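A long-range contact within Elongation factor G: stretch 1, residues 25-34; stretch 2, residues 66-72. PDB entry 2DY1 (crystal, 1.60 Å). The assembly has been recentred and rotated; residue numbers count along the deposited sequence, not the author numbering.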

# COMPACT_ATOMS: atom_id res chain seq x y z
N LEU A 25 5.36 19.67 -11.10
CA LEU A 25 6.61 20.24 -10.62
C LEU A 25 7.78 19.46 -11.23
O LEU A 25 8.80 20.03 -11.64
CB LEU A 25 6.66 20.14 -9.09
CG LEU A 25 7.78 20.87 -8.38
CD1 LEU A 25 7.74 22.37 -8.71
CD2 LEU A 25 7.58 20.65 -6.87
N THR A 26 7.62 18.14 -11.29
CA THR A 26 8.67 17.27 -11.85
C THR A 26 8.92 17.64 -13.30
O THR A 26 10.06 17.76 -13.75
CB THR A 26 8.24 15.79 -11.72
OG1 THR A 26 8.07 15.46 -10.33
CG2 THR A 26 9.29 14.85 -12.34
N GLU A 27 7.83 17.82 -14.06
CA GLU A 27 7.93 18.24 -15.47
C GLU A 27 8.67 19.57 -15.59
O GLU A 27 9.52 19.74 -16.45
CB GLU A 27 6.54 18.44 -16.08
CG GLU A 27 5.90 17.25 -16.75
CD GLU A 27 6.79 16.60 -17.80
OE1 GLU A 27 7.32 15.55 -17.45
OE2 GLU A 27 6.97 17.12 -18.92
N ALA A 28 8.35 20.52 -14.71
CA ALA A 28 8.99 21.83 -14.74
C ALA A 28 10.49 21.72 -14.45
O ALA A 28 11.29 22.39 -15.09
CB ALA A 28 8.32 22.79 -13.73
N LEU A 29 10.85 20.86 -13.51
CA LEU A 29 12.26 20.65 -13.19
C LEU A 29 12.99 20.00 -14.38
O LEU A 29 14.14 20.38 -14.72
CB LEU A 29 12.38 19.78 -11.93
CG LEU A 29 12.05 20.49 -10.61
CD1 LEU A 29 11.68 19.50 -9.53
CD2 LEU A 29 13.27 21.34 -10.21
N LEU A 30 12.35 19.04 -15.04
CA LEU A 30 12.99 18.39 -16.20
C LEU A 30 13.18 19.42 -17.33
O LEU A 30 14.24 19.47 -17.98
CB LEU A 30 12.13 17.22 -16.70
CG LEU A 30 12.14 16.00 -15.76
CD1 LEU A 30 11.02 15.02 -16.12
CD2 LEU A 30 13.51 15.30 -15.88
N TYR A 31 12.17 20.25 -17.55
CA TYR A 31 12.26 21.27 -18.58
C TYR A 31 13.29 22.34 -18.25
O TYR A 31 14.18 22.64 -19.07
CB TYR A 31 10.89 21.93 -18.82
CG TYR A 31 10.97 23.17 -19.70
CD1 TYR A 31 10.75 24.43 -19.16
CD2 TYR A 31 11.34 23.07 -21.04
CE1 TYR A 31 10.90 25.58 -19.94
CE2 TYR A 31 11.50 24.21 -21.83
CZ TYR A 31 11.27 25.46 -21.27
OH TYR A 31 11.43 26.57 -22.06
N LYS A 32 13.23 22.89 -17.03
CA LYS A 32 14.14 23.97 -16.67
C LYS A 32 15.61 23.59 -16.62
O LYS A 32 16.46 24.44 -16.84
CB LYS A 32 13.72 24.61 -15.35
CG LYS A 32 12.44 25.45 -15.43
CD LYS A 32 12.61 26.63 -16.37
CE LYS A 32 12.65 27.94 -15.62
NZ LYS A 32 13.01 29.07 -16.53
N THR A 33 15.89 22.32 -16.32
CA THR A 33 17.28 21.85 -16.28
C THR A 33 17.75 21.41 -17.66
O THR A 33 18.92 21.07 -17.85
CB THR A 33 17.48 20.67 -15.30
OG1 THR A 33 16.60 19.59 -15.65
CG2 THR A 33 17.20 21.10 -13.85
N GLY A 34 16.83 21.38 -18.63
CA GLY A 34 17.20 21.01 -19.99
C GLY A 34 17.16 19.53 -20.30
O GLY A 34 17.66 19.12 -21.36
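Stretch 2 66-72: VAPLLFR

Packing of stretch 2 (residues 66-72), mostly strand, across stretch 1 (residues 25-34), mostly helix, in elongation factor G. Stretch 2 is β-strand from Val66 to Phe71, entering from earlier in the chain and leaving the extended conformation at Arg72, whose phi/psi of 48/43° lies outside the strand region. It runs in broadly the same direction as the helix, the two axes crossing at 40° with a closest approach of 8.7 Å. At that spacing the backbones do not touch along the helical part, and side chains fill the gap. The nearest CA atoms are Leu30 CA and Leu69 CA, 6.7 Å apart, and, farther along, Thr33 CA and Phe71 CA, 6.2 Å apart.

The strand's alternation sets the pattern of the contact. Ala67 and Leu69 point their CA-to-CB bonds toward the helix, whereas Val66 and Pro68 point theirs away. Ala67 is the small bump: its methyl rests against two side chains one helical turn apart, with Ala67 CB 3.6 Å from Thr26 CG2 and 3.9 Å from Leu30 CD2. Leu69 is the large one, with 80 Å² covered by stretch 1, the most of any residue in either stretch. With chi1 m and chi2 t, its forked end enters a hollow lined by Leu29, Leu30 and Thr33. Leu69 CD1 packs 3.8 Å from Leu29 CB; Leu69 CD2 lies 3.7 Å from Leu30 CD2 and 4.0 Å from Thr33 OG1, and it too is 4.0 Å from Leu29 CB. Leu30 leaves its backbone sideways, but the end of its side chain comes nearer the strand, so that its CD2 methyl touches both Ala67 and Leu69 and bridges the two bumps.

Thr33 closes the hollow at the C-terminal end of stretch 1. Its side chain, in the p rotamer, points toward the strand, and its OG1 donates a hydrogen bond of 2.7 Å to Leu29 O, tying the hydroxyl back to the preceding turn. Here the strand's backbone comes close: Thr33 CB is 3.5 Å from Leu70 O. The Leu70 side chain leaves sideways and stays clear of stretch 1, Leu70 CB being 5.9 Å from Thr33 CB. Beyond it, Thr33 CG2 meets the ring of Phe71 obliquely, 4.4 Å from Phe71 CD1.

No direct hydrogen bond joins the stretches; two waters supply the polar links at the Thr33 end. Water 1 donates to Thr33 OG1 at 2.7 Å and accepts from Leu70 N, its oxygen 3.0 Å from that nitrogen. Water 2 donates to both Thr33 O and Leu70 O, its oxygen 2.8 Å from each. Gly34 then turns the chain out of helical geometry in a Schellman motif, with positive phi and Gly34 N bonded to Tyr31 O at 3.0 Å. A CB at these backbone angles would be jammed against Thr33 O, which by itself calls for glycine. The contact buries 325 Å², both sides summed, a compact apolar patch with a hydrated end.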

# COMPACT_ATOMS: atom_id res chain seq x y z
N VAL A 66 11.00 8.14 -12.35
CA VAL A 66 12.29 8.70 -11.95
C VAL A 66 12.64 9.89 -12.84
O VAL A 66 12.47 9.85 -14.07
CB VAL A 66 13.41 7.63 -12.08
CG1 VAL A 66 14.75 8.23 -11.63
CG2 VAL A 66 13.06 6.41 -11.22
N ALA A 67 13.05 10.99 -12.21
CA ALA A 67 13.49 12.17 -12.92
C ALA A 67 14.93 12.41 -12.45
O ALA A 67 15.15 12.91 -11.35
CB ALA A 67 12.60 13.38 -12.58
N PRO A 68 15.91 12.02 -13.25
CA PRO A 68 17.34 12.18 -12.90
C PRO A 68 17.83 13.57 -13.26
O PRO A 68 18.40 13.78 -14.32
CB PRO A 68 18.01 11.07 -13.71
CG PRO A 68 17.18 11.05 -15.00
CD PRO A 68 15.74 11.34 -14.56
N LEU A 69 17.65 14.51 -12.34
CA LEU A 69 18.02 15.89 -12.62
C LEU A 69 19.49 16.19 -12.51
O LEU A 69 20.17 15.72 -11.59
CB LEU A 69 17.24 16.82 -11.68
CG LEU A 69 15.73 16.60 -11.66
CD1 LEU A 69 15.09 17.44 -10.52
CD2 LEU A 69 15.11 17.01 -13.00
N LEU A 70 19.97 16.97 -13.47
CA LEU A 70 21.37 17.40 -13.52
C LEU A 70 21.34 18.93 -13.48
O LEU A 70 20.63 19.56 -14.26
CB LEU A 70 22.03 16.92 -14.80
CG LEU A 70 23.45 17.44 -15.06
CD1 LEU A 70 24.40 16.89 -14.01
CD2 LEU A 70 23.89 17.00 -16.45
N PHE A 71 22.08 19.52 -12.56
CA PHE A 71 22.08 20.97 -12.46
C PHE A 71 23.43 21.43 -11.96
O PHE A 71 23.83 21.12 -10.84
CB PHE A 71 20.97 21.40 -11.49
CG PHE A 71 20.85 22.89 -11.32
CD1 PHE A 71 20.43 23.69 -12.37
CD2 PHE A 71 21.15 23.48 -10.10
CE1 PHE A 71 20.31 25.08 -12.20
CE2 PHE A 71 21.02 24.86 -9.92
CZ PHE A 71 20.60 25.65 -10.98
N ARG A 72 24.13 22.18 -12.80
CA ARG A 72 25.45 22.69 -12.45
C ARG A 72 26.37 21.62 -11.90
O ARG A 72 27.08 21.84 -10.91
CB ARG A 72 25.32 23.85 -11.48
CG ARG A 72 24.46 24.94 -12.06
CD ARG A 72 24.46 26.21 -11.23
NE ARG A 72 23.57 27.17 -11.86
CZ ARG A 72 23.27 28.37 -11.36
NH1 ARG A 72 23.80 28.75 -10.21
NH2 ARG A 72 22.46 29.18 -12.02
O HOH W 1 18.19 17.46 -15.78
O HOH W 2 21.17 21.36 -16.29